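Local structure of periplasmic divalent cation tolerance protein (2NUH) at residues Asp4-Ile8 / Thr62-Val67. The protein is of uncertain function but belongs to the CutA family of divalent cation tolerance proteins and may bind copper ions. Residues are numbered along the deposited sequence; the frame is centred on the assembly and turned at random.
Sequences DVYLI and TNAVHV
Y6 and T62 form an antiparallel hydrogen-bonded pair: Y6 N donates a hydrogen bond to T62 O at 2.9 Å, and T62 N returns a nearly straight bond (166°) to Y6 O. On the face carrying these two side chains the packing is tight. V67 CG2 reaches 3.6 Å from Y6 CB, the two side chains crossing at about a right angle, and I8 CD1 lies 3.6 Å from T62 CG2. The long, flat Y6 side chain suits its place because its ring extends along the turn, bringing CE2 to 3.7 Å from A64 CB. T62, a beta-branched residue at home in a strand, puts a hydroxyl to one side and a methyl to the other. Its OG1, anti to the backbone N (chi1 -173°), is hydrogen-bonded to the carbonyl of L30, while its methyl turns to I8. The Y6-T62 pair joins the first strand, 5-12, of the ferredoxin-like CutA fold to the end of strand 50-63, just where the chain turns into helix 67-77. N63 suits that turn, since its OD1 accepts a hydrogen bond from ND1 of H66 at 2.7 Å, with OD1 in the imidazole plane, and its ND2 is held by N102 and D106. Toward solvent the contact thins out. A64 N still bonds to D4 O at 2.7 Å, though bent to 133°, but the exposed D4 side chain, deposited in two conformers, has at most a loose touch on the small A64 methyl.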
ATOM      1  N   ASP A   4     -15.340  -4.101  -5.689  1.00 22.75           N
ATOM      2  CA  ASP A   4     -15.007  -3.443  -4.442  1.00 21.59           C
ATOM      3  C   ASP A   4     -13.573  -3.676  -3.960  1.00 19.71           C
ATOM      4  O   ASP A   4     -13.223  -3.312  -2.853  1.00 17.83           O
ATOM      5  CB  ASP A   4     -16.150  -3.344  -3.394  0.50 22.99           C
ATOM      6  CG  ASP A   4     -17.120  -2.165  -3.665  0.50 25.76           C
ATOM      7  OD1 ASP A   4     -18.054  -1.966  -2.855  0.50 29.02           O
ATOM      8  OD2 ASP A   4     -16.954  -1.447  -4.678  0.50 30.79           O
ATOM      9  N   VAL A   5     -12.747  -4.264  -4.822  1.00 16.64           N
ATOM     10  CA  VAL A   5     -11.327  -4.388  -4.539  1.00 14.92           C
ATOM     11  C   VAL A   5     -10.622  -3.086  -4.924  1.00 14.08           C
ATOM     12  O   VAL A   5     -10.943  -2.453  -5.931  1.00 13.78           O
ATOM     13  CB  VAL A   5     -10.710  -5.606  -5.256  1.00 15.27           C
ATOM     14  CG1 VAL A   5      -9.192  -5.558  -5.195  1.00 15.07           C
ATOM     15  CG2 VAL A   5     -11.225  -6.886  -4.622  1.00 15.74           C
ATOM     16  N   TYR A   6      -9.681  -2.683  -4.076  1.00 12.58           N
ATOM     17  CA  TYR A   6      -8.877  -1.508  -4.317  1.00 12.13           C
ATOM     18  C   TYR A   6      -7.417  -1.848  -4.240  1.00 12.00           C
ATOM     19  O   TYR A   6      -7.003  -2.665  -3.426  1.00 12.51           O
ATOM     20  CB  TYR A   6      -9.176  -0.451  -3.258  1.00 12.54           C
ATOM     21  CG  TYR A   6     -10.448   0.288  -3.567  1.00 13.26           C
ATOM     22  CD1 TYR A   6     -10.417   1.574  -4.077  1.00 13.56           C
ATOM     23  CD2 TYR A   6     -11.687  -0.318  -3.386  1.00 14.86           C
ATOM     24  CE1 TYR A   6     -11.590   2.253  -4.380  1.00 15.30           C
ATOM     25  CE2 TYR A   6     -12.851   0.344  -3.698  1.00 16.16           C
ATOM     26  CZ  TYR A   6     -12.798   1.627  -4.188  1.00 16.32           C
ATOM     27  OH  TYR A   6     -13.967   2.286  -4.501  1.00 18.36           O
ATOM     28  N   LEU A   7      -6.647  -1.197  -5.100  1.00 12.78           N
ATOM     29  CA  LEU A   7      -5.209  -1.317  -5.098  1.00 13.51           C
ATOM     30  C   LEU A   7      -4.692  -0.013  -4.532  1.00 12.43           C
ATOM     31  O   LEU A   7      -4.971   1.052  -5.081  1.00 12.97           O
ATOM     32  CB  LEU A   7      -4.709  -1.491  -6.534  1.00 13.84           C
ATOM     33  CG  LEU A   7      -3.238  -1.730  -6.863  1.00 16.92           C
ATOM     34  CD1 LEU A   7      -2.657  -2.876  -6.068  1.00 18.03           C
ATOM     35  CD2 LEU A   7      -3.120  -2.009  -8.341  1.00 16.33           C
ATOM     36  N   ILE A   8      -3.957  -0.088  -3.432  1.00 11.58           N
ATOM     37  CA  ILE A   8      -3.378   1.115  -2.847  1.00 11.78           C
ATOM     38  C   ILE A   8      -1.906   1.146  -3.152  1.00 11.85           C
ATOM     39  O   ILE A   8      -1.209   0.169  -2.916  1.00 11.58           O
ATOM     40  CB  ILE A   8      -3.559   1.148  -1.323  1.00 11.39           C
ATOM     41  CG1 ILE A   8      -5.046   1.060  -0.972  1.00 13.74           C
ATOM     42  CG2 ILE A   8      -2.935   2.412  -0.732  1.00 14.41           C
ATOM     43  CD1 ILE A   8      -5.290   0.834   0.505  1.00 15.03           C
ATOM     44  N   THR A  62      -6.716  -4.579  -1.219  1.00 12.03           N
ATOM     45  CA  THR A  62      -7.672  -4.566  -0.139  1.00 12.74           C
ATOM     46  C   THR A  62      -9.049  -4.383  -0.747  1.00 13.04           C
ATOM     47  O   THR A  62      -9.210  -4.527  -1.948  1.00 12.31           O
ATOM     48  CB  THR A  62      -7.309  -3.480   0.904  1.00 13.69           C
ATOM     49  OG1 THR A  62      -8.166  -3.600   2.048  1.00 15.03           O
ATOM     50  CG2 THR A  62      -7.385  -2.084   0.322  1.00 13.46           C
ATOM     51  N   ASN A  63     -10.043  -4.087   0.071  1.00 13.62           N
ATOM     52  CA  ASN A  63     -11.357  -3.794  -0.462  1.00 13.85           C
ATOM     53  C   ASN A  63     -11.886  -2.487   0.080  1.00 13.40           C
ATOM     54  O   ASN A  63     -11.272  -1.878   0.952  1.00 13.31           O
ATOM     55  CB  ASN A  63     -12.330  -4.964  -0.231  1.00 14.27           C
ATOM     56  CG  ASN A  63     -12.620  -5.219   1.229  1.00 15.28           C
ATOM     57  OD1 ASN A  63     -12.276  -4.410   2.086  1.00 15.00           O
ATOM     58  ND2 ASN A  63     -13.256  -6.349   1.526  1.00 16.26           N
ATOM     59  N   ALA A  64     -13.030  -2.062  -0.435  1.00 13.92           N
ATOM     60  CA  ALA A  64     -13.566  -0.753  -0.139  1.00 14.11           C
ATOM     61  C   ALA A  64     -13.721  -0.562   1.349  1.00 14.77           C
ATOM     62  O   ALA A  64     -13.398   0.498   1.869  1.00 15.30           O
ATOM     63  CB  ALA A  64     -14.917  -0.560  -0.827  1.00 14.47           C
ATOM     64  N   VAL A  65     -14.219  -1.583   2.040  1.00 14.95           N
ATOM     65  CA  VAL A  65     -14.520  -1.391   3.454  1.00 15.16           C
ATOM     66  C   VAL A  65     -13.254  -1.301   4.293  1.00 14.68           C
ATOM     67  O   VAL A  65     -13.310  -0.871   5.442  1.00 15.28           O
ATOM     68  CB  VAL A  65     -15.520  -2.421   4.021  1.00 16.16           C
ATOM     69  CG1 VAL A  65     -16.835  -2.351   3.250  1.00 16.68           C
ATOM     70  CG2 VAL A  65     -14.947  -3.818   4.040  1.00 17.73           C
ATOM     71  N   HIS A  66     -12.114  -1.681   3.720  1.00 13.25           N
ATOM     72  CA  HIS A  66     -10.853  -1.602   4.462  1.00 12.54           C
ATOM     73  C   HIS A  66      -9.891  -0.547   3.964  1.00 12.24           C
ATOM     74  O   HIS A  66      -8.830  -0.377   4.546  1.00 11.70           O
ATOM     75  CB  HIS A  66     -10.121  -2.943   4.458  1.00 12.85           C
ATOM     76  CG  HIS A  66     -10.822  -4.002   5.232  1.00 13.58           C
ATOM     77  ND1 HIS A  66     -11.789  -4.808   4.673  1.00 13.78           N
ATOM     78  CD2 HIS A  66     -10.707  -4.385   6.524  1.00 15.46           C
ATOM     79  CE1 HIS A  66     -12.245  -5.642   5.591  1.00 16.16           C
ATOM     80  NE2 HIS A  66     -11.601  -5.410   6.722  1.00 17.22           N
ATOM     81  N   VAL A  67     -10.240   0.148   2.885  1.00 11.73           N
ATOM     82  CA  VAL A  67      -9.324   1.126   2.315  1.00 12.35           C
ATOM     83  C   VAL A  67      -8.853   2.150   3.339  1.00 11.61           C
ATOM     84  O   VAL A  67      -7.652   2.376   3.484  1.00 12.40           O
ATOM     85  CB  VAL A  67      -9.944   1.842   1.109  1.00 12.74           C
ATOM     86  CG1 VAL A  67      -9.155   3.096   0.747  1.00 14.55           C
ATOM     87  CG2 VAL A  67      -9.997   0.900  -0.067  1.00 14.65           C
TER